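Local coordinates for response regulator receiver protein (Desulfuromonas acetoxidans, PDB 2ZAY) that probably takes part in signal transduction as the response-regulator receiver domain of a longer protein, at residues A[8-16]-A[51-62]; A[24-33]-A[113-123]. All coordinates share one frame; numbering follows the deposited sequence.

In the fold
From the N terminus, strand 9-14 takes the place next to the edge of a five-stranded parallel sheet, and helix 22-31 follows it. The chain then builds the edge strand 33-38 and helix 41-51 before strand 55-59 comes in beside strand 9-14: contact 1 closes this loop of 34 intervening residues. Contact 2 closes a longer one of 79 residues, in which the last helix, 115-129, returns to the first. The segments alternate along the sequence, so the two loops cross rather than nest. Contact 1 joins neighbouring inner strands, contact 2 joins two helices lying over them, and the layers meet where I122 packs on I57 and F33 on I11.

Contact 1. Residues A[8-16]-A[51-62]; sequences WWRIMLVDT and THPHLIITEANM
M12 and I57 mark the tightly packed, buried middle of this parallel strand pair. I57 N gives a nearly straight bond of 2.8 Å to M12 O, and V14 N binds I57 O likewise. On one face L13 CD1 presses on I57 CG2 at 3.6 Å; on the other, M12 CB rests on P53 CB and V14 CG1 approaches the sulfur of M62. The N-terminal end is more polar and faces solvent more. There H54 ND1 accepts from R10 N at 2.9 Å, in the imidazole plane, while W9 brings the edge of its six-membered ring to one face of H54, planes at 75°. The R10 chain bends at chi3 (-146°) and lays a guanidinium face over H54 CE1 as NH1 reaches H52 O at 2.9 Å. With R10 replaced by alanine, the H52 carbonyl would probably lose this donor and H54 CE1 its flat cover. At the opposite end E59 OE2 is gripped by T16 N and by T16 OG1, each at 2.8 Å, the hydroxyl on its syn lone pair. The D15 carboxylate stacks on that of E59, planes 11° apart, a probably unfavourable pairing likely offset by a K111 salt bridge to D15 OD1 and by Q17 N at OD2. Acidic groups and a lysine at the strand ends are the hallmark of the receiver-domain pocket, where E59 occupies the position that usually carries the phospho-accepting aspartate.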
loop_
_atom_site.group_PDB
_atom_site.type_symbol
_atom_site.label_atom_id
_atom_site.label_comp_id
_atom_site.label_asym_id
_atom_site.label_seq_id
_atom_site.Cartn_x
_atom_site.Cartn_y
_atom_site.Cartn_z
ATOM N N TRP A 8 17.815 2.497 -0.554
ATOM C CA TRP A 8 16.949 3.409 0.255
ATOM C C TRP A 8 15.543 3.421 -0.333
ATOM O O TRP A 8 15.226 4.260 -1.175
ATOM C CB TRP A 8 17.525 4.831 0.242
ATOM C CG TRP A 8 16.845 5.773 1.203
ATOM C CD1 TRP A 8 15.530 6.152 1.197
ATOM C CD2 TRP A 8 17.447 6.443 2.319
ATOM N NE1 TRP A 8 15.277 7.012 2.239
ATOM C CE2 TRP A 8 16.436 7.208 2.945
ATOM C CE3 TRP A 8 18.745 6.470 2.854
ATOM C CZ2 TRP A 8 16.682 7.994 4.079
ATOM C CZ3 TRP A 8 18.988 7.252 3.981
ATOM C CH2 TRP A 8 17.959 8.003 4.580
ATOM N N TRP A 9 14.708 2.483 0.104
ATOM C CA TRP A 9 13.340 2.400 -0.399
ATOM C C TRP A 9 12.308 2.854 0.631
ATOM O O TRP A 9 12.164 2.239 1.695
ATOM C CB TRP A 9 13.021 0.971 -0.837
ATOM C CG TRP A 9 13.850 0.470 -1.997
ATOM C CD1 TRP A 9 14.851 -0.457 -1.952
ATOM C CD2 TRP A 9 13.723 0.853 -3.375
ATOM N NE1 TRP A 9 15.351 -0.681 -3.215
ATOM C CE2 TRP A 9 14.676 0.110 -4.106
ATOM C CE3 TRP A 9 12.894 1.751 -4.060
ATOM C CZ2 TRP A 9 14.824 0.234 -5.490
ATOM C CZ3 TRP A 9 13.041 1.875 -5.443
ATOM C CH2 TRP A 9 14.001 1.118 -6.141
ATOM N N ARG A 10 11.592 3.931 0.311
ATOM C CA ARG A 10 10.557 4.457 1.195
ATOM C C ARG A 10 9.266 3.747 0.829
ATOM O O ARG A 10 8.852 3.768 -0.329
ATOM C CB ARG A 10 10.351 5.962 0.985
ATOM C CG ARG A 10 11.600 6.815 1.159
ATOM C CD ARG A 10 11.365 8.238 0.632
ATOM N NE ARG A 10 12.594 8.777 0.060
ATOM C CZ ARG A 10 12.765 9.071 -1.222
ATOM N NH1 ARG A 10 11.782 8.893 -2.097
ATOM N NH2 ARG A 10 13.938 9.536 -1.635
ATOM N N ILE A 11 8.629 3.130 1.816
ATOM C CA ILE A 11 7.382 2.418 1.579
ATOM C C ILE A 11 6.317 2.946 2.533
ATOM O O ILE A 11 6.492 2.863 3.744
ATOM C CB ILE A 11 7.557 0.898 1.836
ATOM C CG1 ILE A 11 8.713 0.345 0.999
ATOM C CG2 ILE A 11 6.259 0.161 1.515
ATOM C CD1 ILE A 11 8.447 0.304 -0.496
ATOM N N MET A 12 5.228 3.501 2.008
ATOM C CA MET A 12 4.169 3.982 2.893
ATOM C C MET A 12 3.124 2.888 3.054
ATOM O O MET A 12 2.694 2.283 2.076
ATOM C CB MET A 12 3.505 5.253 2.344
ATOM C CG MET A 12 2.303 5.744 3.189
ATOM S SD MET A 12 1.537 7.328 2.639
ATOM C CE MET A 12 2.778 8.374 2.914
ATOM N N LEU A 13 2.731 2.624 4.296
ATOM C CA LEU A 13 1.716 1.610 4.581
ATOM C C LEU A 13 0.521 2.285 5.262
ATOM O O LEU A 13 0.687 2.951 6.279
ATOM C CB LEU A 13 2.307 0.540 5.500
ATOM C CG LEU A 13 1.383 -0.540 6.055
ATOM C CD1 LEU A 13 0.783 -1.340 4.911
ATOM C CD2 LEU A 13 2.180 -1.452 6.990
ATOM N N VAL A 14 -0.675 2.111 4.701
ATOM C CA VAL A 14 -1.895 2.710 5.250
ATOM C C VAL A 14 -2.857 1.588 5.663
ATOM O O VAL A 14 -3.292 0.798 4.824
ATOM C CB VAL A 14 -2.618 3.593 4.194
ATOM C CG1 VAL A 14 -3.684 4.442 4.875
ATOM C CG2 VAL A 14 -1.620 4.468 3.456
ATOM N N ASP A 15 -3.190 1.513 6.948
ATOM C CA ASP A 15 -4.091 0.463 7.433
ATOM C C ASP A 15 -4.776 0.954 8.705
ATOM O O ASP A 15 -4.162 1.667 9.501
ATOM C CB ASP A 15 -3.298 -0.814 7.733
ATOM C CG ASP A 15 -4.192 -2.044 7.858
ATOM O OD1 ASP A 15 -4.469 -2.687 6.826
ATOM O OD2 ASP A 15 -4.627 -2.359 8.983
ATOM N N THR A 16 -6.038 0.575 8.901
ATOM C CA THR A 16 -6.779 1.011 10.079
ATOM C C THR A 16 -6.441 0.215 11.342
ATOM O O THR A 16 -6.880 0.562 12.439
ATOM C CB THR A 16 -8.310 0.972 9.832
ATOM O OG1 THR A 16 -8.699 -0.336 9.398
ATOM C CG2 THR A 16 -8.706 1.995 8.771
ATOM N N THR A 51 6.501 13.038 1.507
ATOM C CA THR A 51 7.538 12.038 1.752
ATOM C C THR A 51 7.915 11.265 0.497
ATOM O O THR A 51 8.910 10.544 0.484
ATOM C CB THR A 51 7.122 11.026 2.842
ATOM O OG1 THR A 51 6.090 10.172 2.335
ATOM C CG2 THR A 51 6.615 11.752 4.087
ATOM N N HIS A 52 7.105 11.392 -0.552
ATOM C CA HIS A 52 7.402 10.733 -1.820
ATOM C C HIS A 52 7.792 9.255 -1.696
ATOM O O HIS A 52 8.887 8.856 -2.117
ATOM C CB HIS A 52 8.541 11.486 -2.516
ATOM C CG HIS A 52 8.331 12.966 -2.578
ATOM N ND1 HIS A 52 7.515 13.565 -3.513
ATOM C CD2 HIS A 52 8.788 13.962 -1.784
ATOM C CE1 HIS A 52 7.477 14.867 -3.291
ATOM N NE2 HIS A 52 8.241 15.134 -2.247
ATOM N N PRO A 53 6.912 8.418 -1.123
ATOM C CA PRO A 53 7.272 7.000 -1.006
ATOM C C PRO A 53 7.482 6.400 -2.399
ATOM O O PRO A 53 6.882 6.869 -3.368
ATOM C CB PRO A 53 6.059 6.395 -0.304
ATOM C CG PRO A 53 4.920 7.274 -0.790
ATOM C CD PRO A 53 5.531 8.653 -0.666
ATOM N N HIS A 54 8.329 5.378 -2.501
ATOM C CA HIS A 54 8.568 4.732 -3.793
ATOM C C HIS A 54 7.393 3.825 -4.137
ATOM O O HIS A 54 7.129 3.534 -5.304
ATOM C CB HIS A 54 9.844 3.885 -3.764
ATOM C CG HIS A 54 11.103 4.683 -3.641
ATOM N ND1 HIS A 54 11.686 4.970 -2.425
ATOM C CD2 HIS A 54 11.889 5.260 -4.582
ATOM C CE1 HIS A 54 12.779 5.687 -2.622
ATOM N NE2 HIS A 54 12.925 5.878 -3.922
ATOM N N LEU A 55 6.698 3.366 -3.104
ATOM C CA LEU A 55 5.555 2.485 -3.297
ATOM C C LEU A 55 4.608 2.638 -2.115
ATOM O O LEU A 55 5.041 2.902 -0.995
ATOM C CB LEU A 55 6.031 1.034 -3.435
ATOM C CG LEU A 55 4.937 0.004 -3.722
ATOM C CD1 LEU A 55 5.508 -1.148 -4.535
ATOM C CD2 LEU A 55 4.360 -0.484 -2.415
ATOM N N ILE A 56 3.316 2.467 -2.370
ATOM C CA ILE A 56 2.311 2.619 -1.328
ATOM C C ILE A 56 1.509 1.344 -1.176
ATOM O O ILE A 56 1.145 0.703 -2.164
ATOM C CB ILE A 56 1.361 3.799 -1.666
ATOM C CG1 ILE A 56 2.168 5.104 -1.700
ATOM C CG2 ILE A 56 0.220 3.878 -0.650
ATOM C CD1 ILE A 56 1.409 6.287 -2.255
ATOM N N ILE A 57 1.259 0.959 0.069
ATOM C CA ILE A 57 0.481 -0.240 0.354
ATOM C C ILE A 57 -0.704 0.243 1.185
ATOM O O ILE A 57 -0.519 0.851 2.239
ATOM C CB ILE A 57 1.287 -1.246 1.197
ATOM C CG1 ILE A 57 2.537 -1.691 0.440
ATOM C CG2 ILE A 57 0.415 -2.440 1.552
ATOM C CD1 ILE A 57 3.503 -2.518 1.296
ATOM N N THR A 58 -1.919 -0.015 0.722
ATOM C CA THR A 58 -3.076 0.438 1.478
ATOM C C THR A 58 -4.137 -0.625 1.669
ATOM O O THR A 58 -4.333 -1.489 0.816
ATOM C CB THR A 58 -3.756 1.651 0.804
ATOM O OG1 THR A 58 -4.867 2.069 1.603
ATOM C CG2 THR A 58 -4.267 1.287 -0.597
ATOM N N GLU A 59 -4.811 -0.563 2.813
ATOM C CA GLU A 59 -5.901 -1.477 3.101
ATOM C C GLU A 59 -6.962 -1.087 2.071
ATOM O O GLU A 59 -7.144 0.096 1.793
ATOM C CB GLU A 59 -6.425 -1.226 4.516
ATOM C CG GLU A 59 -7.510 -2.183 4.970
ATOM C CD GLU A 59 -7.918 -1.940 6.416
ATOM O OE1 GLU A 59 -8.651 -2.779 6.984
ATOM O OE2 GLU A 59 -7.508 -0.903 6.978
ATOM N N ALA A 60 -7.656 -2.069 1.505
ATOM C CA ALA A 60 -8.675 -1.783 0.502
ATOM C C ALA A 60 -9.953 -1.218 1.104
ATOM O O ALA A 60 -10.457 -0.187 0.664
ATOM C CB ALA A 60 -8.991 -3.041 -0.285
ATOM N N ASN A 61 -10.475 -1.892 2.117
ATOM C CA ASN A 61 -11.709 -1.451 2.746
ATOM C C ASN A 61 -11.490 -0.758 4.085
ATOM O O ASN A 61 -11.297 -1.415 5.105
ATOM C CB ASN A 61 -12.636 -2.655 2.915
ATOM C CG ASN A 61 -12.836 -3.411 1.612
ATOM O OD1 ASN A 61 -13.485 -2.918 0.690
ATOM N ND2 ASN A 61 -12.259 -4.606 1.523
ATOM N N MET A 62 -11.503 0.573 4.064
ATOM C CA MET A 62 -11.339 1.384 5.268
ATOM C C MET A 62 -12.600 2.241 5.423
ATOM O O MET A 62 -13.147 2.740 4.435
ATOM C CB MET A 62 -10.113 2.306 5.159
ATOM C CG MET A 62 -8.774 1.591 5.039
ATOM S SD MET A 62 -7.328 2.700 5.120
ATOM C CE MET A 62 -7.410 3.495 3.478
#

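Contact 2. Residues A[24-33]-A[113-123]; sequences SISALSQEGF and VNAIRLSARIK
L28 puts both of its methyl groups against helix 115-123, in the packing of first helix on last helix over one face of the sheet that belongs to the CheY-like doubly wound alpha/beta fold. L28 CD1 meets L118 CD2 at 3.8 Å, the two side chains crossing at about a right angle, and also reaches I122 CD1 tip to tip. The other branch, CD2, lies on the S119 backbone at CA. Next to L28, A27 CB touches A115 CB at 3.6 Å, and one turn earlier S24 OG meets V113 CG1. These small side chains let the helices come close near the start of helix 115-123, although the segment axes approach only to 9.4 Å and cross at -48°. Beyond L28 the contact passes to F33, whose CZ slides past I122 CG2 at 3.7 Å, while K123 CG comes to the ring edge in its plane.

The polar side of the contact is built round E31. A bend at chi2 (80°) turns its carboxylate toward helix 115-123, where OE1 forms a salt bridge with K123 NZ, at 2.5 Å suspiciously short and so of doubtful exact geometry, and accepts a weak bond from S119 OG. Outside this shell, strand side chains seat the apolar partners: L28 packs on I35, while L118 and I122 both rest on I57. The Schellman motif at G32, with positive phi (107°), ends the first helix and turns the chain so that F33 points toward its partners; a side chain at G32 would jam against the E31 carbonyl. At the start of the other helix N114 is the N-cap, with its OD1 accepting from R117 N at 3.1 Å and more weakly from I116 N.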
loop_
_atom_site.group_PDB
_atom_site.type_symbol
_atom_site.label_atom_id
_atom_site.label_comp_id
_atom_site.label_asym_id
_atom_site.label_seq_id
_atom_site.Cartn_x
_atom_site.Cartn_y
_atom_site.Cartn_z
ATOM N N SER A 24 4.711 -8.093 10.507
ATOM C CA SER A 24 5.139 -7.989 9.114
ATOM C C SER A 24 5.988 -6.750 8.866
ATOM O O SER A 24 6.993 -6.806 8.159
ATOM C CB SER A 24 3.915 -7.958 8.195
ATOM O OG SER A 24 3.148 -9.139 8.348
ATOM N N ILE A 25 5.576 -5.632 9.445
ATOM C CA ILE A 25 6.298 -4.377 9.290
ATOM C C ILE A 25 7.730 -4.482 9.817
ATOM O O ILE A 25 8.669 -3.994 9.189
ATOM C CB ILE A 25 5.557 -3.234 10.018
ATOM C CG1 ILE A 25 4.205 -2.991 9.337
ATOM C CG2 ILE A 25 6.406 -1.966 10.024
ATOM C CD1 ILE A 25 3.319 -1.995 10.050
ATOM N N SER A 26 7.895 -5.128 10.967
ATOM C CA SER A 26 9.221 -5.287 11.557
ATOM C C SER A 26 10.135 -6.081 10.634
ATOM O O SER A 26 11.313 -5.759 10.493
ATOM C CB SER A 26 9.120 -5.993 12.913
ATOM O OG SER A 26 8.402 -5.200 13.847
ATOM N N ALA A 27 9.587 -7.112 10.000
ATOM C CA ALA A 27 10.360 -7.959 9.096
ATOM C C ALA A 27 10.841 -7.204 7.860
ATOM O O ALA A 27 11.907 -7.499 7.321
ATOM C CB ALA A 27 9.525 -9.174 8.676
ATOM N N LEU A 28 10.048 -6.234 7.410
ATOM C CA LEU A 28 10.399 -5.440 6.233
ATOM C C LEU A 28 11.523 -4.459 6.530
ATOM O O LEU A 28 12.369 -4.193 5.677
ATOM C CB LEU A 28 9.175 -4.672 5.726
ATOM C CG LEU A 28 8.079 -5.503 5.057
ATOM C CD1 LEU A 28 6.921 -4.594 4.661
ATOM C CD2 LEU A 28 8.643 -6.208 3.825
ATOM N N SER A 29 11.523 -3.911 7.742
ATOM C CA SER A 29 12.554 -2.962 8.138
ATOM C C SER A 29 13.872 -3.688 7.995
ATOM O O SER A 29 14.829 -3.175 7.420
ATOM C CB SER A 29 12.358 -2.530 9.595
ATOM O OG SER A 29 11.033 -2.077 9.820
ATOM N N GLN A 30 13.896 -4.907 8.516
ATOM C CA GLN A 30 15.074 -5.755 8.466
ATOM C C GLN A 30 15.503 -5.978 7.021
ATOM O O GLN A 30 16.686 -6.131 6.728
ATOM C CB GLN A 30 14.749 -7.094 9.131
ATOM C CG GLN A 30 15.861 -8.118 9.078
ATOM C CD GLN A 30 15.524 -9.355 9.887
ATOM O OE1 GLN A 30 15.188 -9.261 11.068
ATOM N NE2 GLN A 30 15.615 -10.520 9.258
ATOM N N GLU A 31 14.519 -5.992 6.127
ATOM C CA GLU A 31 14.742 -6.197 4.703
ATOM C C GLU A 31 15.391 -4.965 4.076
ATOM O O GLU A 31 15.904 -5.024 2.960
ATOM C CB GLU A 31 13.404 -6.473 4.013
ATOM C CG GLU A 31 13.500 -7.266 2.726
ATOM C CD GLU A 31 13.651 -8.755 2.971
ATOM O OE1 GLU A 31 13.654 -9.523 1.987
ATOM O OE2 GLU A 31 13.765 -9.161 4.147
ATOM N N GLY A 32 15.356 -3.845 4.791
ATOM C CA GLY A 32 15.946 -2.622 4.277
ATOM C C GLY A 32 14.933 -1.580 3.832
ATOM O O GLY A 32 15.299 -0.559 3.253
ATOM N N PHE A 33 13.657 -1.830 4.091
ATOM C CA PHE A 33 12.616 -0.887 3.707
ATOM C C PHE A 33 12.400 0.144 4.809
ATOM O O PHE A 33 12.419 -0.186 5.993
ATOM C CB PHE A 33 11.297 -1.621 3.426
ATOM C CG PHE A 33 11.364 -2.567 2.259
ATOM C CD1 PHE A 33 11.649 -2.093 0.980
ATOM C CD2 PHE A 33 11.155 -3.930 2.439
ATOM C CE1 PHE A 33 11.727 -2.965 -0.106
ATOM C CE2 PHE A 33 11.230 -4.814 1.363
ATOM C CZ PHE A 33 11.517 -4.330 0.084
ATOM N N VAL A 113 -1.532 -10.997 6.275
ATOM C CA VAL A 113 -0.275 -10.717 5.609
ATOM C C VAL A 113 0.866 -11.611 6.070
ATOM O O VAL A 113 1.044 -11.854 7.263
ATOM C CB VAL A 113 0.142 -9.254 5.840
ATOM C CG1 VAL A 113 1.457 -8.963 5.130
ATOM C CG2 VAL A 113 -0.954 -8.326 5.348
ATOM N N ASN A 114 1.627 -12.109 5.106
ATOM C CA ASN A 114 2.781 -12.939 5.391
ATOM C C ASN A 114 4.003 -12.125 4.967
ATOM O O ASN A 114 4.146 -11.764 3.799
ATOM C CB ASN A 114 2.714 -14.242 4.600
ATOM C CG ASN A 114 3.962 -15.082 4.774
ATOM O OD1 ASN A 114 5.071 -14.632 4.476
ATOM N ND2 ASN A 114 3.791 -16.308 5.260
ATOM N N ALA A 115 4.875 -11.833 5.925
ATOM C CA ALA A 115 6.072 -11.041 5.667
ATOM C C ALA A 115 6.927 -11.510 4.486
ATOM O O ALA A 115 7.448 -10.690 3.739
ATOM C CB ALA A 115 6.923 -10.969 6.934
ATOM N N ILE A 116 7.081 -12.820 4.312
ATOM C CA ILE A 116 7.890 -13.340 3.207
ATOM C C ILE A 116 7.229 -13.027 1.865
ATOM O O ILE A 116 7.894 -12.622 0.907
ATOM C CB ILE A 116 8.091 -14.873 3.326
ATOM C CG1 ILE A 116 8.895 -15.194 4.592
ATOM C CG2 ILE A 116 8.818 -15.407 2.100
ATOM C CD1 ILE A 116 9.085 -16.686 4.843
ATOM N N ARG A 117 5.917 -13.211 1.814
ATOM C CA ARG A 117 5.132 -12.954 0.612
ATOM C C ARG A 117 5.103 -11.458 0.305
ATOM O O ARG A 117 5.324 -11.041 -0.833
ATOM C CB ARG A 117 3.706 -13.478 0.818
ATOM C CG ARG A 117 2.810 -13.431 -0.406
ATOM C CD ARG A 117 1.599 -14.351 -0.212
ATOM N NE ARG A 117 2.019 -15.698 0.168
ATOM C CZ ARG A 117 1.197 -16.734 0.310
ATOM N NH1 ARG A 117 -0.104 -16.587 0.104
ATOM N NH2 ARG A 117 1.676 -17.918 0.660
ATOM N N LEU A 118 4.843 -10.653 1.329
ATOM C CA LEU A 118 4.776 -9.205 1.152
ATOM C C LEU A 118 6.102 -8.630 0.660
ATOM O O LEU A 118 6.132 -7.805 -0.249
ATOM C CB LEU A 118 4.382 -8.533 2.467
ATOM C CG LEU A 118 4.228 -7.011 2.411
ATOM C CD1 LEU A 118 3.204 -6.627 1.342
ATOM C CD2 LEU A 118 3.788 -6.502 3.775
ATOM N N SER A 119 7.197 -9.075 1.266
ATOM C CA SER A 119 8.522 -8.608 0.884
ATOM C C SER A 119 8.802 -8.870 -0.592
ATOM O O SER A 119 9.225 -7.970 -1.319
ATOM C CB SER A 119 9.589 -9.298 1.732
ATOM O OG SER A 119 10.888 -8.918 1.308
ATOM N N ALA A 120 8.574 -10.105 -1.029
ATOM C CA ALA A 120 8.804 -10.478 -2.421
ATOM C C ALA A 120 7.910 -9.686 -3.385
ATOM O O ALA A 120 8.344 -9.309 -4.471
ATOM C CB ALA A 120 8.563 -11.974 -2.601
ATOM N N ARG A 121 6.663 -9.446 -2.982
ATOM C CA ARG A 121 5.698 -8.709 -3.810
ATOM C C ARG A 121 6.139 -7.258 -4.001
ATOM O O ARG A 121 6.030 -6.702 -5.094
ATOM C CB ARG A 121 4.309 -8.761 -3.160
ATOM C CG ARG A 121 3.622 -10.123 -3.268
ATOM C CD ARG A 121 2.965 -10.278 -4.626
ATOM N NE ARG A 121 2.457 -11.625 -4.878
ATOM C CZ ARG A 121 1.877 -11.986 -6.018
ATOM N NH1 ARG A 121 1.732 -11.094 -6.989
ATOM N NH2 ARG A 121 1.458 -13.233 -6.197
ATOM N N ILE A 122 6.633 -6.654 -2.928
ATOM C CA ILE A 122 7.130 -5.283 -2.966
ATOM C C ILE A 122 8.337 -5.224 -3.897
ATOM O O ILE A 122 8.393 -4.398 -4.810
ATOM C CB ILE A 122 7.561 -4.811 -1.552
ATOM C CG1 ILE A 122 6.324 -4.680 -0.657
ATOM C CG2 ILE A 122 8.322 -3.483 -1.636
ATOM C CD1 ILE A 122 6.631 -4.275 0.777
ATOM N N LYS A 123 9.295 -6.123 -3.679
ATOM C CA LYS A 123 10.505 -6.152 -4.494
ATOM C C LYS A 123 10.235 -6.374 -5.973
ATOM O O LYS A 123 10.864 -5.748 -6.818
ATOM C CB LYS A 123 11.463 -7.237 -3.991
ATOM C CG LYS A 123 12.140 -6.899 -2.674
ATOM C CD LYS A 123 12.936 -8.090 -2.149
ATOM C CE LYS A 123 13.662 -7.737 -0.859
ATOM N NZ LYS A 123 14.457 -8.887 -0.348
#